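Local coordinates for protein complement factor MASP-3 (PDB 3DEM) that probably acts as a serine protease of the complement system, its CUB1-EGF-CUB2 region mediating association with mannan-binding lectin and ficolins, at residues Ser133-Tyr137 with Cys147-Tyr153. Sequence-based numbering, arbitrary orientation.
Sequences SCDHY and CSCRFGY
The loop 133-137 runs into the first strand of the EGF-like hairpin (137-141), and 147-153 begins on the end of the return strand (144-148) and leaves it for a type II turn, R150 to Y153, closed by Y153 N to R150 O (2.9 Å) with G152 at positive phi. Y137 and S148 form an antiparallel hydrogen-bonded pair, CA atoms 5.2 Å apart: Y137 N donates to S148 O (3.1 Å) and S148 N to Y137 O (3.0 Å). Just before the strand the backbone bends at H136 (phi/psi -108/-84), and a water oxygen 2.8 Å from H136 N and 3.1 Å from S148 O bridges them.

A disulfide, C134 SG to C147 SG 2.0 Å, chi3 -73°, both chi1 m, fastens the loop to the strand; C149 pairs with C162. The H136 side chain (chi1 m) reaches along 147-153, where ND1 accepts the amide of R150 (N to ND1 3.1 Å, nearly linear). The R150 guanidinium stacks flat on the imidazole, centres 3.9 Å apart and planes at 11°, while the ring's edge meets the face of Y153 in a T-shaped pair, centroids 4.6 Å apart. Y137, also m, shares its side of the hairpin with S148, whose OG is hydrogen-bonded to H139 NE2, and its OH reaches F151 N through a water.

These second-to-fourth and fifth-to-sixth disulfides and the hairpin mark the EGF fold; the module also binds calcium, away from this contact. Because ND1 accepts the R150 amide, the proton of the neutral imidazole is on NE2, and a neutral ring also suits the stacked cation.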
loop_
_atom_site.group_PDB
_atom_site.type_symbol
_atom_site.label_atom_id
_atom_site.label_comp_id
_atom_site.label_asym_id
_atom_site.label_seq_id
_atom_site.Cartn_x
_atom_site.Cartn_y
_atom_site.Cartn_z
ATOM N N SER A 133 -1.683 -1.804 22.078
ATOM C CA SER A 133 -1.102 -2.340 20.842
ATOM C C SER A 133 -0.793 -3.819 21.043
ATOM O O SER A 133 -0.881 -4.319 22.165
ATOM C CB SER A 133 0.168 -1.580 20.458
ATOM O OG SER A 133 1.157 -1.724 21.460
ATOM N N CYS A 134 -0.432 -4.516 19.965
ATOM C CA CYS A 134 -0.196 -5.958 20.040
ATOM C C CYS A 134 0.898 -6.301 21.046
ATOM O O CYS A 134 1.954 -5.669 21.065
ATOM C CB CYS A 134 0.141 -6.531 18.663
ATOM S SG CYS A 134 -1.138 -6.255 17.413
ATOM N N ASP A 135 0.630 -7.295 21.886
ATOM C CA ASP A 135 1.583 -7.740 22.900
ATOM C C ASP A 135 2.861 -8.295 22.251
ATOM O O ASP A 135 3.968 -7.890 22.612
ATOM C CB ASP A 135 0.924 -8.786 23.804
ATOM C CG ASP A 135 1.749 -9.122 25.039
ATOM O OD1 ASP A 135 2.788 -8.477 25.285
ATOM O OD2 ASP A 135 1.343 -10.042 25.776
ATOM N N HIS A 136 2.706 -9.206 21.290
ATOM C CA HIS A 136 3.859 -9.792 20.603
ATOM C C HIS A 136 3.993 -9.296 19.161
ATOM O O HIS A 136 4.731 -8.347 18.894
ATOM C CB HIS A 136 3.815 -11.325 20.633
ATOM C CG HIS A 136 4.035 -11.914 21.991
ATOM N ND1 HIS A 136 3.919 -13.265 22.244
ATOM C CD2 HIS A 136 4.353 -11.338 23.173
ATOM C CE1 HIS A 136 4.165 -13.497 23.519
ATOM N NE2 HIS A 136 4.429 -12.345 24.107
ATOM N N TYR A 137 3.274 -9.931 18.237
ATOM C CA TYR A 137 3.367 -9.585 16.820
ATOM C C TYR A 137 2.168 -8.781 16.323
ATOM O O TYR A 137 1.022 -9.079 16.661
ATOM C CB TYR A 137 3.498 -10.845 15.966
ATOM C CG TYR A 137 4.659 -11.740 16.325
ATOM C CD1 TYR A 137 5.967 -11.280 16.243
ATOM C CD2 TYR A 137 4.450 -13.057 16.721
ATOM C CE1 TYR A 137 7.043 -12.110 16.561
ATOM C CE2 TYR A 137 5.506 -13.887 17.044
ATOM C CZ TYR A 137 6.800 -13.409 16.962
ATOM O OH TYR A 137 7.854 -14.237 17.272
ATOM N N CYS A 147 -3.313 -9.028 15.589
ATOM C CA CYS A 147 -2.194 -9.454 16.418
ATOM C C CYS A 147 -2.056 -10.973 16.393
ATOM O O CYS A 147 -3.023 -11.692 16.144
ATOM C CB CYS A 147 -2.392 -8.997 17.868
ATOM S SG CYS A 147 -2.780 -7.240 18.113
ATOM N N SER A 148 -0.846 -11.454 16.650
ATOM C CA SER A 148 -0.613 -12.879 16.862
ATOM C C SER A 148 0.461 -13.047 17.937
ATOM O O SER A 148 1.043 -12.062 18.400
ATOM C CB SER A 148 -0.214 -13.586 15.560
ATOM O OG SER A 148 1.167 -13.429 15.290
ATOM N N CYS A 149 0.727 -14.286 18.334
ATOM C CA CYS A 149 1.617 -14.531 19.465
ATOM C C CYS A 149 2.811 -15.406 19.127
ATOM O O CYS A 149 2.800 -16.140 18.140
ATOM C CB CYS A 149 0.833 -15.141 20.624
ATOM S SG CYS A 149 -0.479 -14.054 21.192
ATOM N N ARG A 150 3.845 -15.319 19.958
ATOM C CA ARG A 150 4.987 -16.210 19.834
ATOM C C ARG A 150 4.582 -17.656 20.069
ATOM O O ARG A 150 3.610 -17.943 20.781
ATOM C CB ARG A 150 6.071 -15.860 20.850
ATOM C CG ARG A 150 6.715 -14.500 20.685
ATOM C CD ARG A 150 7.873 -14.360 21.668
ATOM N NE ARG A 150 7.934 -13.018 22.240
ATOM C CZ ARG A 150 7.986 -12.754 23.545
ATOM N NH1 ARG A 150 8.006 -13.740 24.439
ATOM N NH2 ARG A 150 8.038 -11.491 23.955
ATOM N N PHE A 151 5.358 -18.555 19.476
ATOM C CA PHE A 151 5.207 -19.984 19.659
ATOM C C PHE A 151 5.114 -20.318 21.143
ATOM O O PHE A 151 5.965 -19.914 21.938
ATOM C CB PHE A 151 6.402 -20.696 19.018
ATOM C CG PHE A 151 6.368 -22.184 19.147
ATOM C CD1 PHE A 151 5.634 -22.952 18.263
ATOM C CD2 PHE A 151 7.090 -22.816 20.142
ATOM C CE1 PHE A 151 5.614 -24.330 18.377
ATOM C CE2 PHE A 151 7.071 -24.192 20.267
ATOM C CZ PHE A 151 6.332 -24.949 19.381
ATOM N N GLY A 152 4.073 -21.052 21.517
ATOM C CA GLY A 152 3.900 -21.458 22.905
ATOM C C GLY A 152 2.929 -20.570 23.659
ATOM O O GLY A 152 2.598 -20.844 24.810
ATOM N N TYR A 153 2.474 -19.502 23.008
ATOM C CA TYR A 153 1.519 -18.571 23.613
ATOM C C TYR A 153 0.162 -18.624 22.921
ATOM O O TYR A 153 0.038 -19.090 21.788
ATOM C CB TYR A 153 2.035 -17.136 23.539
ATOM C CG TYR A 153 3.201 -16.804 24.446
ATOM C CD1 TYR A 153 3.003 -16.078 25.616
ATOM C CD2 TYR A 153 4.498 -17.184 24.122
ATOM C CE1 TYR A 153 4.065 -15.750 26.439
ATOM C CE2 TYR A 153 5.566 -16.862 24.939
ATOM C CZ TYR A 153 5.343 -16.143 26.095
ATOM O OH TYR A 153 6.388 -15.819 26.924
HETATM O O HOH W 1 0.137 -9.701 20.181
HETATM O O HOH W 2 7.184 -17.190 17.465
#